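Long-range contacts in KLLA0C04147p (Kluyveromyces lactis, PDB 5H2D), which binds ergosterol in its oxysterol-binding (ORD) domain, the part of the protein present here, and probably transfers sterols between membranes: residues A[72-77]-A[127-132]; A[140-145]-A[152-157]; A[336-341]-A[351-356]. All blocks are in the same frame, centred on the assembly; numbering follows the deposited sequence.

Contact 1. Residues A[72-77]-A[127-132]; sequences LLQRVA and ETFEYS. With ERG (ergosterol), chain B.
Glu127 and Leu73 touch where strand 128-132 begins to pass helix 72-77, in an OSBP-related domain, built as an incomplete beta barrel around a sterol tunnel. Glu127 offers its aliphatic part, with CG 3.9 Å from Leu73 CD1. Its carboxylate is bound elsewhere, by Thr353 and Arg356. At Thr128 the contact passes to the backbone, and Leu73 CD1 lies 3.7 Å from Thr128 C. The Thr128 CB points away from the helix.

Phe129 comes next and buries the largest area. Its CB packs 3.9 Å from Leu73 CB. With CG anti to the backbone N (chi1 174°), the ring is set beside Gln74. Gln74 crosses the ring at about a right angle. Gln74 CG sits over the ring centre, 3.6 Å from the Phe129 centroid and 5° off the normal, as a CH-pi contact. The Gln74 amide stands nearly perpendicular to the ring, and its NE2 is bonded to Asn338. Ala77 CB meets the ring edge, 4.1 Å from Phe129 CE2.

Two other helix residues line the ligand pocket. Arg75 NH1 lies 3.7 Å from ergosterol C18, with the guanidinium held by salt bridges to Glu68 and Glu78. Leu72 CD1 lies 3.7 Å from ergosterol C6.

Contact 2. Residues A[140-145]-A[152-157]; sequences FFTEQV and SATWTE
Thr142 holds OG1 anti to its backbone N (chi1 -178°), which carries the hydroxyl across to Ala153 O. Gln144 bends at chi2 (72°), and its amide turns back toward Ser152. Both pairs belong to an antiparallel beta hairpin of strands 138-146 and 151-157, part of the barrel wall of the sterol-binding domain.

Ala153 O is gripped twice. Glu143 N donates to it at 3.0 Å in the carbonyl plane. Thr142 OG1 donates to the same Ala153 O at 2.7 Å, from well above that plane (55° out of it). Glu143 and Ala153 form one hydrogen-bonded pair of the ladder, and Phe141 and Trp155 form the other. In the latter, Trp155 N reaches Phe141 O at 2.8 Å.

The two faces of the hairpin differ. On one, Phe141 stacks on Tyr419 and meets Trp399 edge-to-face, while Trp155 stacks on Phe164 and Phe415. Glu143 also points to this face, where its carboxylate accepts from the backbone N of Arg398 and Trp399. Val145 CG1 packs 3.9 Å from Ala153 CB.

The other face carries Phe140, Thr142, Gln144, Ser152, Thr154 and Thr156, and packs partly on helix 72-77. Here the Phe140 ring turns its edge to Thr156, with CD1 3.2 Å from Thr156 OG1. Toward the hairpin turn, Ser152 OG donates to Gln144 OE1 at 2.7 Å, tilted only slightly from the amide plane.

Contact 3. Residues A[336-341]-A[351-356]; sequences TLNAPQ and TDTRLR
Arg354 lies against two backbone carbonyls, one over a face of its guanidinium and one at the edge. Leu337 O is the one over the face, 3.6 Å from Arg354 CZ. Ala339 O lies at the edge, near the guanidinium plane, and is 3.1 Å from Arg354 CD. The Arg354 chain is extended from CG to NE (chi2 169°, chi3 -173°), which lays CD and NE alongside Ala339 O.

Two waters complete the join. One accepts from Arg354 NH2 at 2.9 Å and donates to Thr336 O at 2.9 Å. The other accepts from Asn338 ND2 at 2.9 Å, the amide also being held by Gln74. This water donates to Thr353 O, also at 2.9 Å, and to Arg356 O.

Within 351-356, Asp352 helps to position Arg354. Its OD2 accepts from Arg354 N at 2.9 Å, which makes an Asx turn at the start of the 3-10 segment 353-355. Arg354 NH1 forms a salt bridge with the same OD2, also at 2.9 Å, on the syn side. The two donors come from opposite faces of the carboxylate plane. Arg354 NH2 has a further partner in Glu130 O, so the group is also tied to strand 128-133.

The contact joins the last part of the 332-337 region to the loop before helix 357-363. Arg360, in that second helix, bonds to the carbonyls of both Asn338 and Arg354. The Asp352 carboxylate, with Leu337 O, Ala339 O and Glu130 O close by, would be expected to favour the positive charge of the buried guanidinium.

Overall arrangement
Strand 128-133 ties the three contacts together. It packs on helix 72-77 in contact 1. It pairs with strand 138-146 of contact 2, through Tyr131 O to Phe140 N and Glu127 O to Gln144 N, both 2.8 Å. The centres of contacts 1 and 2 are about 7 Å apart. Contact 3, centred about 9 Å from contact 1, meets the same strand, with Thr128 OG1 2.6 Å from Thr351 OG1 and Tyr131 OH 2.7 Å from Thr336 OG1. Contacts 2 and 3 do not touch; their centres are about 15 Å apart. Contact 1 alone holds ergosterol-pocket residues. The side chains of Ser152 and Leu337 lie about 8 Å and 10 Å from the sterol.

Contact 1. Residues A[72-77]-A[127-132]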
loop_
_atom_site.group_PDB
_atom_site.type_symbol
_atom_site.label_atom_id
_atom_site.label_comp_id
_atom_site.label_asym_id
_atom_site.label_seq_id
_atom_site.Cartn_x
_atom_site.Cartn_y
_atom_site.Cartn_z
ATOM N N LEU A 72 -3.815 -7.954 -4.371
ATOM C CA LEU A 72 -2.868 -6.856 -4.559
ATOM C C LEU A 72 -3.500 -5.516 -4.164
ATOM O O LEU A 72 -2.827 -4.642 -3.597
ATOM C CB LEU A 72 -2.365 -6.826 -6.008
ATOM C CG LEU A 72 -0.846 -6.819 -6.225
ATOM C CD1 LEU A 72 -0.222 -5.565 -5.661
ATOM C CD2 LEU A 72 -0.217 -8.065 -5.614
ATOM N N LEU A 73 -4.806 -5.344 -4.424
ATOM C CA LEU A 73 -5.486 -4.102 -4.049
ATOM C C LEU A 73 -5.432 -3.863 -2.548
ATOM O O LEU A 73 -5.368 -2.712 -2.102
ATOM C CB LEU A 73 -6.953 -4.144 -4.499
ATOM C CG LEU A 73 -7.230 -4.341 -5.982
ATOM C CD1 LEU A 73 -8.736 -4.244 -6.283
ATOM C CD2 LEU A 73 -6.455 -3.308 -6.777
ATOM N N GLN A 74 -5.483 -4.934 -1.761
ATOM C CA GLN A 74 -5.447 -4.818 -0.313
ATOM C C GLN A 74 -4.022 -4.716 0.214
ATOM O O GLN A 74 -3.787 -4.001 1.191
ATOM C CB GLN A 74 -6.198 -6.007 0.293
ATOM C CG GLN A 74 -7.700 -5.938 -0.041
ATOM C CD GLN A 74 -8.426 -7.236 0.191
ATOM O OE1 GLN A 74 -7.868 -8.314 0.005
ATOM N NE2 GLN A 74 -9.702 -7.144 0.583
ATOM N N ARG A 75 -3.048 -5.375 -0.433
ATOM C CA ARG A 75 -1.661 -5.164 -0.028
ATOM C C ARG A 75 -1.266 -3.705 -0.172
ATOM O O ARG A 75 -0.506 -3.179 0.650
ATOM C CB ARG A 75 -0.714 -6.037 -0.856
ATOM C CG ARG A 75 -0.886 -7.524 -0.629
ATOM C CD ARG A 75 -0.797 -7.919 0.847
ATOM N NE ARG A 75 0.543 -7.714 1.399
ATOM C CZ ARG A 75 1.507 -8.636 1.399
ATOM N NH1 ARG A 75 1.274 -9.852 0.906
ATOM N NH2 ARG A 75 2.689 -8.336 1.917
ATOM N N VAL A 76 -1.751 -3.036 -1.221
ATOM C CA VAL A 76 -1.450 -1.615 -1.384
ATOM C C VAL A 76 -2.108 -0.786 -0.286
ATOM O O VAL A 76 -1.537 0.212 0.172
ATOM C CB VAL A 76 -1.866 -1.151 -2.789
ATOM C CG1 VAL A 76 -1.750 0.353 -2.903
ATOM C CG2 VAL A 76 -0.988 -1.843 -3.849
ATOM N N ALA A 77 -3.293 -1.194 0.186
ATOM C CA ALA A 77 -3.909 -0.498 1.313
ATOM C C ALA A 77 -3.096 -0.622 2.596
ATOM O O ALA A 77 -3.259 0.206 3.501
ATOM C CB ALA A 77 -5.329 -1.025 1.545
ATOM N N GLU A 127 -11.821 -4.864 -10.942
ATOM C CA GLU A 127 -12.008 -5.110 -9.521
ATOM C C GLU A 127 -11.713 -3.833 -8.742
ATOM O O GLU A 127 -10.853 -3.035 -9.122
ATOM C CB GLU A 127 -11.090 -6.242 -9.059
ATOM C CG GLU A 127 -11.387 -6.751 -7.643
ATOM C CD GLU A 127 -10.629 -8.021 -7.258
ATOM O OE1 GLU A 127 -10.443 -8.249 -6.042
ATOM O OE2 GLU A 127 -10.243 -8.802 -8.148
ATOM N N THR A 128 -12.461 -3.614 -7.664
ATOM C CA THR A 128 -12.272 -2.446 -6.827
ATOM C C THR A 128 -12.096 -2.869 -5.377
ATOM O O THR A 128 -12.428 -3.987 -4.992
ATOM C CB THR A 128 -13.461 -1.476 -6.922
ATOM O OG1 THR A 128 -14.667 -2.173 -6.555
ATOM C CG2 THR A 128 -13.615 -0.950 -8.336
ATOM N N PHE A 129 -11.564 -1.957 -4.571
ATOM C CA PHE A 129 -11.529 -2.202 -3.138
ATOM C C PHE A 129 -11.637 -0.866 -2.420
ATOM O O PHE A 129 -10.890 0.069 -2.716
ATOM C CB PHE A 129 -10.258 -2.965 -2.710
ATOM C CG PHE A 129 -10.122 -3.117 -1.201
ATOM C CD1 PHE A 129 -11.018 -3.905 -0.490
ATOM C CD2 PHE A 129 -9.112 -2.466 -0.499
ATOM C CE1 PHE A 129 -10.916 -4.025 0.886
ATOM C CE2 PHE A 129 -9.004 -2.598 0.881
ATOM C CZ PHE A 129 -9.912 -3.379 1.569
ATOM N N GLU A 130 -12.590 -0.772 -1.499
ATOM C CA GLU A 130 -12.749 0.411 -0.670
ATOM C C GLU A 130 -12.447 0.069 0.779
ATOM O O GLU A 130 -12.621 -1.075 1.212
ATOM C CB GLU A 130 -14.169 0.964 -0.766
ATOM C CG GLU A 130 -15.219 -0.044 -0.334
ATOM C CD GLU A 130 -16.545 0.627 0.026
ATOM O OE1 GLU A 130 -16.770 0.845 1.237
ATOM O OE2 GLU A 130 -17.321 0.948 -0.911
ATOM N N TYR A 131 -11.985 1.068 1.526
ATOM C CA TYR A 131 -11.715 0.881 2.951
ATOM C C TYR A 131 -11.711 2.252 3.609
ATOM O O TYR A 131 -10.850 3.087 3.308
ATOM C CB TYR A 131 -10.382 0.158 3.154
ATOM C CG TYR A 131 -9.965 -0.161 4.573
ATOM C CD1 TYR A 131 -10.459 -1.289 5.221
ATOM C CD2 TYR A 131 -9.022 0.621 5.234
ATOM C CE1 TYR A 131 -10.051 -1.611 6.510
ATOM C CE2 TYR A 131 -8.599 0.304 6.523
ATOM C CZ TYR A 131 -9.117 -0.808 7.149
ATOM O OH TYR A 131 -8.693 -1.125 8.413
ATOM N N SER A 132 -12.674 2.491 4.495
ATOM C CA SER A 132 -12.721 3.740 5.237
ATOM C C SER A 132 -12.552 3.455 6.718
ATOM O O SER A 132 -12.927 2.387 7.214
ATOM C CB SER A 132 -14.036 4.480 4.989
ATOM O OG SER A 132 -14.162 4.829 3.622
HETATM C C1 ERG B . 5.248 -4.137 -1.033
HETATM C C2 ERG B . 4.568 -2.869 -0.524
HETATM C C3 ERG B . 3.885 -2.221 -1.700
HETATM C C4 ERG B . 2.849 -3.172 -2.303
HETATM C C5 ERG B . 3.399 -4.462 -2.607
HETATM C C6 ERG B . 2.889 -5.170 -3.687
HETATM C C7 ERG B . 3.318 -6.466 -4.018
HETATM C C8 ERG B . 4.288 -7.115 -3.249
HETATM C C9 ERG B . 4.990 -6.349 -2.273
HETATM C C10 ERG B . 4.259 -5.114 -1.685
HETATM C C11 ERG B . 5.691 -7.218 -1.144
HETATM C C12 ERG B . 6.297 -8.521 -1.676
HETATM C C13 ERG B . 5.196 -9.286 -2.440
HETATM C C14 ERG B . 4.848 -8.390 -3.650
HETATM C C15 ERG B . 3.979 -9.312 -4.480
HETATM C C16 ERG B . 4.638 -10.711 -4.310
HETATM C C17 ERG B . 5.709 -10.512 -3.202
HETATM C C18 ERG B . 3.982 -9.640 -1.552
HETATM C C19 ERG B . 3.272 -5.644 -0.607
HETATM C C20 ERG B . 5.890 -11.838 -2.428
HETATM C C21 ERG B . 6.860 -11.753 -1.256
HETATM C C22 ERG B . 6.424 -12.842 -3.441
HETATM C C23 ERG B . 5.593 -14.014 -3.857
HETATM C C24 ERG B . 6.136 -14.990 -4.901
HETATM C C25 ERG B . 5.788 -16.417 -4.458
HETATM C C26 ERG B . 6.472 -16.687 -3.113
HETATM C C27 ERG B . 6.285 -17.478 -5.454
HETATM C C28 ERG B . 5.470 -14.636 -6.216
HETATM O O1 ERG B . 3.244 -0.961 -1.291
#

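Contact 2. Residues A[140-145]-A[152-157]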
loop_
_atom_site.group_PDB
_atom_site.type_symbol
_atom_site.label_atom_id
_atom_site.label_comp_id
_atom_site.label_asym_id
_atom_site.label_seq_id
_atom_site.Cartn_x
_atom_site.Cartn_y
_atom_site.Cartn_z
ATOM N N PHE A 140 -10.078 5.174 1.643
ATOM C CA PHE A 140 -9.183 4.609 0.643
ATOM C C PHE A 140 -10.012 3.949 -0.445
ATOM O O PHE A 140 -10.965 3.226 -0.151
ATOM C CB PHE A 140 -8.252 3.559 1.279
ATOM C CG PHE A 140 -7.477 2.723 0.282
ATOM C CD1 PHE A 140 -6.213 3.129 -0.144
ATOM C CD2 PHE A 140 -7.996 1.529 -0.205
ATOM C CE1 PHE A 140 -5.496 2.358 -1.054
ATOM C CE2 PHE A 140 -7.273 0.753 -1.115
ATOM C CZ PHE A 140 -6.024 1.173 -1.524
ATOM N N PHE A 141 -9.625 4.160 -1.700
ATOM C CA PHE A 141 -10.294 3.499 -2.807
ATOM C C PHE A 141 -9.267 3.116 -3.859
ATOM O O PHE A 141 -8.311 3.861 -4.102
ATOM C CB PHE A 141 -11.361 4.387 -3.457
ATOM C CG PHE A 141 -12.082 3.701 -4.566
ATOM C CD1 PHE A 141 -12.967 2.666 -4.288
ATOM C CD2 PHE A 141 -11.834 4.033 -5.884
ATOM C CE1 PHE A 141 -13.621 1.998 -5.315
ATOM C CE2 PHE A 141 -12.485 3.367 -6.918
ATOM C CZ PHE A 141 -13.379 2.349 -6.624
ATOM N N THR A 142 -9.476 1.964 -4.496
ATOM C CA THR A 142 -8.574 1.534 -5.557
ATOM C C THR A 142 -9.357 0.740 -6.595
ATOM O O THR A 142 -10.333 0.051 -6.270
ATOM C CB THR A 142 -7.395 0.707 -4.987
ATOM O OG1 THR A 142 -6.504 0.335 -6.041
ATOM C CG2 THR A 142 -7.897 -0.566 -4.308
ATOM N N GLU A 143 -8.929 0.864 -7.857
ATOM C CA GLU A 143 -9.492 0.117 -8.976
ATOM C C GLU A 143 -8.358 -0.550 -9.738
ATOM O O GLU A 143 -7.306 0.059 -9.955
ATOM C CB GLU A 143 -10.280 1.023 -9.938
ATOM C CG GLU A 143 -10.828 0.301 -11.169
ATOM C CD GLU A 143 -11.648 1.213 -12.091
ATOM O OE1 GLU A 143 -12.251 0.696 -13.048
ATOM O OE2 GLU A 143 -11.693 2.433 -11.852
ATOM N N GLN A 144 -8.577 -1.797 -10.161
ATOM C CA GLN A 144 -7.629 -2.460 -11.059
ATOM C C GLN A 144 -7.878 -1.895 -12.456
ATOM O O GLN A 144 -8.874 -2.227 -13.105
ATOM C CB GLN A 144 -7.799 -3.974 -10.998
ATOM C CG GLN A 144 -6.662 -4.738 -11.691
ATOM C CD GLN A 144 -5.353 -4.684 -10.923
ATOM O OE1 GLN A 144 -5.238 -4.027 -9.884
ATOM N NE2 GLN A 144 -4.336 -5.387 -11.452
ATOM N N VAL A 145 -6.976 -1.008 -12.910
ATOM C CA VAL A 145 -7.157 -0.291 -14.177
ATOM C C VAL A 145 -6.547 -1.010 -15.374
ATOM O O VAL A 145 -6.870 -0.661 -16.526
ATOM C CB VAL A 145 -6.592 1.141 -14.054
ATOM C CG1 VAL A 145 -7.412 1.936 -13.053
ATOM C CG2 VAL A 145 -5.131 1.118 -13.630
ATOM N N SER A 152 -2.851 -1.153 -10.565
ATOM C CA SER A 152 -3.873 -0.648 -9.655
ATOM C C SER A 152 -3.695 0.858 -9.520
ATOM O O SER A 152 -2.566 1.349 -9.457
ATOM C CB SER A 152 -3.752 -1.304 -8.268
ATOM O OG SER A 152 -3.474 -2.700 -8.364
ATOM N N ALA A 153 -4.804 1.599 -9.493
ATOM C CA ALA A 153 -4.779 3.023 -9.184
ATOM C C ALA A 153 -5.425 3.227 -7.825
ATOM O O ALA A 153 -6.452 2.614 -7.536
ATOM C CB ALA A 153 -5.541 3.834 -10.235
ATOM N N THR A 154 -4.851 4.106 -6.998
ATOM C CA THR A 154 -5.402 4.354 -5.669
ATOM C C THR A 154 -5.765 5.821 -5.478
ATOM O O THR A 154 -5.304 6.705 -6.199
ATOM C CB THR A 154 -4.436 3.976 -4.542
ATOM O OG1 THR A 154 -3.438 4.998 -4.419
ATOM C CG2 THR A 154 -3.770 2.615 -4.799
ATOM N N TRP A 155 -6.574 6.068 -4.452
ATOM C CA TRP A 155 -6.939 7.440 -4.089
ATOM C C TRP A 155 -7.373 7.414 -2.631
ATOM O O TRP A 155 -8.427 6.848 -2.316
ATOM C CB TRP A 155 -8.064 7.947 -4.988
ATOM C CG TRP A 155 -8.144 9.446 -5.168
ATOM C CD1 TRP A 155 -8.975 10.309 -4.512
ATOM C CD2 TRP A 155 -7.419 10.228 -6.119
ATOM N NE1 TRP A 155 -8.796 11.589 -4.983
ATOM C CE2 TRP A 155 -7.843 11.567 -5.969
ATOM C CE3 TRP A 155 -6.445 9.928 -7.079
ATOM C CZ2 TRP A 155 -7.320 12.605 -6.738
ATOM C CZ3 TRP A 155 -5.933 10.953 -7.847
ATOM C CH2 TRP A 155 -6.371 12.280 -7.673
ATOM N N THR A 156 -6.565 8.012 -1.753
ATOM C CA THR A 156 -6.831 8.074 -0.320
ATOM C C THR A 156 -6.993 9.532 0.089
ATOM O O THR A 156 -6.226 10.393 -0.355
ATOM C CB THR A 156 -5.697 7.449 0.503
ATOM O OG1 THR A 156 -5.352 6.164 -0.046
ATOM C CG2 THR A 156 -6.135 7.242 1.937
ATOM N N GLU A 157 -7.988 9.810 0.929
ATOM C CA GLU A 157 -8.270 11.183 1.332
ATOM C C GLU A 157 -8.582 11.260 2.818
ATOM O O GLU A 157 -9.231 10.375 3.378
ATOM C CB GLU A 157 -9.435 11.752 0.525
ATOM C CG GLU A 157 -9.187 11.776 -0.966
ATOM C CD GLU A 157 -10.471 11.976 -1.725
ATOM O OE1 GLU A 157 -11.149 10.965 -2.018
ATOM O OE2 GLU A 157 -10.819 13.146 -1.995
#

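Contact 3. Residues A[336-341]-A[351-356]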
loop_
_atom_site.group_PDB
_atom_site.type_symbol
_atom_site.label_atom_id
_atom_site.label_comp_id
_atom_site.label_asym_id
_atom_site.label_seq_id
_atom_site.Cartn_x
_atom_site.Cartn_y
_atom_site.Cartn_z
ATOM N N THR A 336 -8.179 -6.842 8.916
ATOM C CA THR A 336 -9.366 -5.994 8.794
ATOM C C THR A 336 -9.813 -5.779 7.349
ATOM O O THR A 336 -10.955 -5.357 7.127
ATOM C CB THR A 336 -9.152 -4.610 9.431
ATOM O OG1 THR A 336 -8.286 -3.804 8.608
ATOM C CG2 THR A 336 -8.598 -4.723 10.848
ATOM N N LEU A 337 -8.958 -6.060 6.362
ATOM C CA LEU A 337 -9.174 -5.505 5.032
ATOM C C LEU A 337 -10.214 -6.283 4.237
ATOM O O LEU A 337 -11.085 -5.681 3.597
ATOM C CB LEU A 337 -7.853 -5.475 4.262
ATOM C CG LEU A 337 -6.818 -4.500 4.820
ATOM C CD1 LEU A 337 -5.480 -4.654 4.100
ATOM C CD2 LEU A 337 -7.303 -3.068 4.731
ATOM N N ASN A 338 -10.114 -7.611 4.222
ATOM C CA ASN A 338 -11.042 -8.435 3.454
ATOM C C ASN A 338 -12.248 -8.879 4.272
ATOM O O ASN A 338 -12.840 -9.923 3.971
ATOM C CB ASN A 338 -10.326 -9.657 2.875
ATOM C CG ASN A 338 -11.042 -10.209 1.654
ATOM O OD1 ASN A 338 -11.509 -9.447 0.817
ATOM N ND2 ASN A 338 -11.162 -11.540 1.568
ATOM N N ALA A 339 -12.633 -8.110 5.282
ATOM C CA ALA A 339 -13.738 -8.501 6.161
ATOM C C ALA A 339 -15.077 -8.222 5.495
ATOM O O ALA A 339 -15.345 -7.074 5.128
ATOM C CB ALA A 339 -13.655 -7.739 7.476
ATOM N N PRO A 340 -15.954 -9.227 5.338
ATOM C CA PRO A 340 -17.298 -8.998 4.770
ATOM C C PRO A 340 -18.253 -8.489 5.843
ATOM O O PRO A 340 -19.211 -9.164 6.251
ATOM C CB PRO A 340 -17.674 -10.389 4.252
ATOM C CG PRO A 340 -17.039 -11.311 5.248
ATOM C CD PRO A 340 -15.717 -10.651 5.637
ATOM N N GLN A 341 -17.961 -7.280 6.313
ATOM C CA GLN A 341 -18.654 -6.704 7.462
ATOM C C GLN A 341 -20.150 -6.591 7.176
ATOM O O GLN A 341 -20.539 -6.046 6.133
ATOM C CB GLN A 341 -18.067 -5.330 7.798
ATOM C CG GLN A 341 -16.572 -5.342 8.154
ATOM C CD GLN A 341 -16.266 -5.934 9.526
ATOM O OE1 GLN A 341 -16.307 -7.144 9.720
ATOM N NE2 GLN A 341 -15.930 -5.067 10.479
ATOM N N THR A 351 -18.088 -5.175 -7.654
ATOM C CA THR A 351 -16.686 -5.381 -7.962
ATOM C C THR A 351 -15.786 -5.406 -6.732
ATOM O O THR A 351 -14.585 -5.634 -6.891
ATOM C CB THR A 351 -16.194 -4.274 -8.896
ATOM O OG1 THR A 351 -16.470 -3.007 -8.286
ATOM C CG2 THR A 351 -16.869 -4.368 -10.279
ATOM N N ASP A 352 -16.304 -5.161 -5.528
ATOM C CA ASP A 352 -15.417 -5.050 -4.374
ATOM C C ASP A 352 -14.765 -6.390 -4.046
ATOM O O ASP A 352 -15.414 -7.441 -4.071
ATOM C CB ASP A 352 -16.157 -4.528 -3.140
ATOM C CG ASP A 352 -15.197 -4.177 -2.006
ATOM O OD1 ASP A 352 -14.634 -3.055 -2.036
ATOM O OD2 ASP A 352 -14.984 -5.024 -1.109
ATOM N N THR A 353 -13.468 -6.335 -3.711
ATOM C CA THR A 353 -12.692 -7.532 -3.385
ATOM C C THR A 353 -13.334 -8.396 -2.302
ATOM O O THR A 353 -13.197 -9.627 -2.336
ATOM C CB THR A 353 -11.281 -7.119 -2.944
ATOM O OG1 THR A 353 -10.669 -6.365 -4.001
ATOM C CG2 THR A 353 -10.415 -8.366 -2.595
ATOM N N ARG A 354 -14.035 -7.786 -1.334
ATOM C CA ARG A 354 -14.677 -8.596 -0.295
ATOM C C ARG A 354 -15.659 -9.600 -0.887
ATOM O O ARG A 354 -15.926 -10.640 -0.275
ATOM C CB ARG A 354 -15.399 -7.703 0.710
ATOM C CG ARG A 354 -14.464 -6.882 1.562
ATOM C CD ARG A 354 -15.272 -5.855 2.316
ATOM N NE ARG A 354 -14.446 -4.910 3.054
ATOM C CZ ARG A 354 -13.994 -3.778 2.540
ATOM N NH1 ARG A 354 -14.264 -3.473 1.281
ATOM N NH2 ARG A 354 -13.286 -2.944 3.284
ATOM N N LEU A 355 -16.194 -9.316 -2.068
ATOM C CA LEU A 355 -17.154 -10.202 -2.715
ATOM C C LEU A 355 -16.499 -11.198 -3.650
ATOM O O LEU A 355 -17.207 -12.009 -4.264
ATOM C CB LEU A 355 -18.184 -9.385 -3.500
ATOM C CG LEU A 355 -18.894 -8.330 -2.664
ATOM C CD1 LEU A 355 -19.834 -7.476 -3.503
ATOM C CD2 LEU A 355 -19.641 -8.996 -1.514
ATOM N N ARG A 356 -15.178 -11.152 -3.787
ATOM C CA ARG A 356 -14.496 -12.036 -4.724
ATOM C C ARG A 356 -14.517 -13.474 -4.211
ATOM O O ARG A 356 -13.984 -13.743 -3.130
ATOM C CB ARG A 356 -13.068 -11.552 -4.970
ATOM C CG ARG A 356 -12.436 -12.352 -6.058
ATOM C CD ARG A 356 -11.040 -11.908 -6.432
ATOM N NE ARG A 356 -10.506 -12.927 -7.322
ATOM C CZ ARG A 356 -9.495 -12.759 -8.165
ATOM N NH1 ARG A 356 -8.888 -11.582 -8.274
ATOM N NH2 ARG A 356 -9.107 -13.787 -8.912
HETATM O O HOH W 1 -13.152 -3.957 5.950
HETATM O O HOH W 2 -12.669 -12.058 -0.901
#